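Putative endonuclease/exonuclease/phosphatase family protein (Bacteroides thetaiotaomicron, PDB 3MPR) probably acts as a metal-dependent nuclease of the DNase I-like fold family, cutting nucleic acids as an endonuclease or RNA exonuclease. Local coordinates at residues 172-177 with 230-235. Sequence-based numbering, arbitrary orientation.
Sequences PAILTG and IFVSPS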
ATOM      1  N   PRO A 172      17.179 -20.518  -7.004  1.00  9.92           N
ATOM      2  CA  PRO A 172      15.782 -20.301  -6.605  1.00 10.20           C
ATOM      3  C   PRO A 172      15.085 -19.472  -7.666  1.00  8.83           C
ATOM      4  O   PRO A 172      15.738 -18.666  -8.323  1.00 12.08           O
ATOM      5  CB  PRO A 172      15.897 -19.478  -5.312  1.00 13.57           C
ATOM      6  CG  PRO A 172      17.327 -19.576  -4.894  1.00 18.26           C
ATOM      7  CD  PRO A 172      18.124 -19.794  -6.135  1.00 12.80           C
ATOM      8  N   ALA A 173      13.781 -19.664  -7.829  1.00  8.35           N
ATOM      9  CA  ALA A 173      13.047 -18.972  -8.872  1.00  8.54           C
ATOM     10  C   ALA A 173      11.808 -18.273  -8.335  1.00 10.78           C
ATOM     11  O   ALA A 173      11.207 -18.701  -7.348  1.00  8.90           O
ATOM     12  CB  ALA A 173      12.654 -19.951  -9.985  1.00  8.92           C
ATOM     13  N   ILE A 174      11.453 -17.187  -9.009  1.00  6.22           N
ATOM     14  CA  ILE A 174      10.228 -16.457  -8.773  1.00  7.13           C
ATOM     15  C   ILE A 174       9.546 -16.399 -10.125  1.00  9.63           C
ATOM     16  O   ILE A 174      10.187 -16.071 -11.117  1.00 11.79           O
ATOM     17  CB  ILE A 174      10.534 -15.025  -8.317  1.00  7.44           C
ATOM     18  CG1 ILE A 174      11.319 -15.062  -6.999  1.00  6.20           C
ATOM     19  CG2 ILE A 174       9.229 -14.201  -8.241  1.00 10.62           C
ATOM     20  CD1 ILE A 174      11.864 -13.692  -6.542  1.00  7.17           C
ATOM     21  N   LEU A 175       8.257 -16.722 -10.159  1.00  8.78           N
ATOM     22  CA  LEU A 175       7.457 -16.716 -11.394  1.00 11.96           C
ATOM     23  C   LEU A 175       6.218 -15.844 -11.220  1.00 12.60           C
ATOM     24  O   LEU A 175       5.395 -16.124 -10.344  1.00 11.32           O
ATOM     25  CB  LEU A 175       7.017 -18.150 -11.742  1.00  7.67           C
ATOM     26  CG  LEU A 175       5.918 -18.322 -12.805  1.00  7.28           C
ATOM     27  CD1 LEU A 175       6.381 -17.846 -14.165  1.00 10.81           C
ATOM     28  CD2 LEU A 175       5.448 -19.788 -12.872  1.00  9.87           C
ATOM     29  N   THR A 176       6.099 -14.780 -12.027  1.00  7.82           N
ATOM     30  CA  THR A 176       4.927 -13.898 -11.994  1.00 10.99           C
ATOM     31  C   THR A 176       4.175 -14.023 -13.302  1.00 12.34           C
ATOM     32  O   THR A 176       4.691 -14.579 -14.266  1.00  8.75           O
ATOM     33  CB  THR A 176       5.333 -12.404 -11.847  1.00 11.62           C
ATOM     34  OG1 THR A 176       6.148 -12.007 -12.961  1.00 12.56           O
ATOM     35  CG2 THR A 176       6.115 -12.174 -10.556  1.00  7.27           C
ATOM     36  N   GLY A 177       2.962 -13.490 -13.368  1.00  9.13           N
ATOM     37  CA  GLY A 177       2.291 -13.461 -14.652  1.00  9.78           C
ATOM     38  C   GLY A 177       0.797 -13.313 -14.556  1.00 10.50           C
ATOM     39  O   GLY A 177       0.229 -13.326 -13.466  1.00  8.34           O
ATOM     40  N   ILE A 230       2.025 -14.982  -8.012  1.00  7.29           N
ATOM     41  CA  ILE A 230       3.471 -15.018  -7.850  1.00  9.94           C
ATOM     42  C   ILE A 230       3.818 -16.358  -7.213  1.00 10.21           C
ATOM     43  O   ILE A 230       3.464 -16.611  -6.067  1.00  9.22           O
ATOM     44  CB  ILE A 230       3.974 -13.844  -6.993  1.00  9.88           C
ATOM     45  CG1 ILE A 230       3.605 -12.512  -7.680  1.00  9.02           C
ATOM     46  CG2 ILE A 230       5.481 -13.938  -6.783  1.00  7.29           C
ATOM     47  CD1 ILE A 230       4.134 -11.258  -6.959  1.00  9.69           C
ATOM     48  N   PHE A 231       4.473 -17.226  -7.983  1.00  8.15           N
ATOM     49  CA  PHE A 231       4.895 -18.536  -7.501  1.00  6.36           C
ATOM     50  C   PHE A 231       6.376 -18.444  -7.176  1.00  9.74           C
ATOM     51  O   PHE A 231       7.127 -17.764  -7.891  1.00 11.77           O
ATOM     52  CB  PHE A 231       4.702 -19.592  -8.593  1.00  6.62           C
ATOM     53  CG  PHE A 231       3.260 -19.832  -8.980  1.00  8.42           C
ATOM     54  CD1 PHE A 231       2.409 -20.531  -8.135  1.00 10.01           C
ATOM     55  CD2 PHE A 231       2.771 -19.392 -10.200  1.00  9.24           C
ATOM     56  CE1 PHE A 231       1.091 -20.778  -8.495  1.00 10.55           C
ATOM     57  CE2 PHE A 231       1.459 -19.633 -10.567  1.00 12.90           C
ATOM     58  CZ  PHE A 231       0.617 -20.337  -9.716  1.00 11.13           C
ATOM     59  N   VAL A 232       6.809 -19.120  -6.115  1.00  5.33           N
ATOM     60  CA  VAL A 232       8.214 -19.067  -5.730  1.00  9.21           C
ATOM     61  C   VAL A 232       8.736 -20.438  -5.337  1.00  8.47           C
ATOM     62  O   VAL A 232       7.978 -21.298  -4.909  1.00  9.67           O
ATOM     63  CB  VAL A 232       8.463 -18.091  -4.547  1.00 10.87           C
ATOM     64  CG1 VAL A 232       8.044 -16.674  -4.912  1.00  9.84           C
ATOM     65  CG2 VAL A 232       7.733 -18.555  -3.294  1.00 10.35           C
ATOM     66  N   SER A 233      10.039 -20.638  -5.464  1.00 11.32           N
ATOM     67  CA  SER A 233      10.632 -21.875  -4.959  1.00  9.87           C
ATOM     68  C   SER A 233      10.374 -21.974  -3.452  1.00 11.47           C
ATOM     69  O   SER A 233      10.307 -20.965  -2.762  1.00  9.72           O
ATOM     70  CB  SER A 233      12.140 -21.906  -5.253  1.00 11.71           C
ATOM     71  OG  SER A 233      12.413 -21.783  -6.642  1.00 13.93           O
ATOM     72  N   PRO A 234      10.222 -23.201  -2.928  1.00 11.37           N
ATOM     73  CA  PRO A 234       9.915 -23.332  -1.497  1.00 12.43           C
ATOM     74  C   PRO A 234      11.065 -22.844  -0.616  1.00 12.31           C
ATOM     75  O   PRO A 234      10.869 -22.657   0.581  1.00 13.15           O
ATOM     76  CB  PRO A 234       9.708 -24.842  -1.304  1.00 17.60           C
ATOM     77  CG  PRO A 234       9.586 -25.419  -2.686  1.00 21.34           C
ATOM     78  CD  PRO A 234      10.296 -24.495  -3.619  1.00 14.97           C
ATOM     79  N   SER A 235      12.240 -22.624  -1.200  1.00 10.15           N
ATOM     80  CA  SER A 235      13.379 -22.112  -0.439  1.00 11.86           C
ATOM     81  C   SER A 235      13.203 -20.650  -0.019  1.00 11.02           C
ATOM     82  O   SER A 235      13.856 -20.184   0.924  1.00 11.17           O
ATOM     83  CB  SER A 235      14.682 -22.301  -1.222  1.00 13.48           C
ATOM     84  OG  SER A 235      14.581 -21.724  -2.510  1.00 13.06           O
TER
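The ring of F231 and the branched end of L175 stand side by side and point the same way from the sheet. Methyl CD2 of L175 approaches the ring obliquely, meeting F231 CD2 at 3.8 Å. The CG of F231 lies beside its backbone N (chi1 -65°), which brings the ring alongside L175. Around the same phenyl group F191 stacks and F179 meets it edge-to-face, an aromatic cluster that a flat, apolar ring suits.

Beneath this pair the antiparallel strands 173-177 and 230-232 join through L175 and F231, a hydrogen-bonded pair: L175 N gives to F231 O at 2.7 Å and F231 N to L175 O at 2.8 Å. On the other face beta-branched residues fill the space toward strands 5-13 and 283-289. CG2 of I174 meets CG2 of I230 at 4.0 Å, and CG2 of T176 lies 3.8 Å from CG1 of I230, while T176 OG1 is hydrogen-bonded to N140 OD1 on the neighbouring strand 135-142.

Where the second strand gives out, S233 continues the pairing. Its N donates to A173 O (2.9 Å), and its OG, set beside its own N by chi1 -58°, accepts from A173 N at 2.8 Å, in place of a main-chain carbonyl. The small methyl of A173 lies near this hydroxyl, 3.8 Å from CB to S233 OG.

The contact thus joins two neighbouring inner strands of one of the two sheets of the DNase I-like sandwich: the two hydrogen-bonded sites satisfy main-chain groups of the buried L175, F231 and A173, one with a serine hydroxyl's help, while largely apolar side chains, with T176's hydroxyl satisfied by N140, pack the two faces.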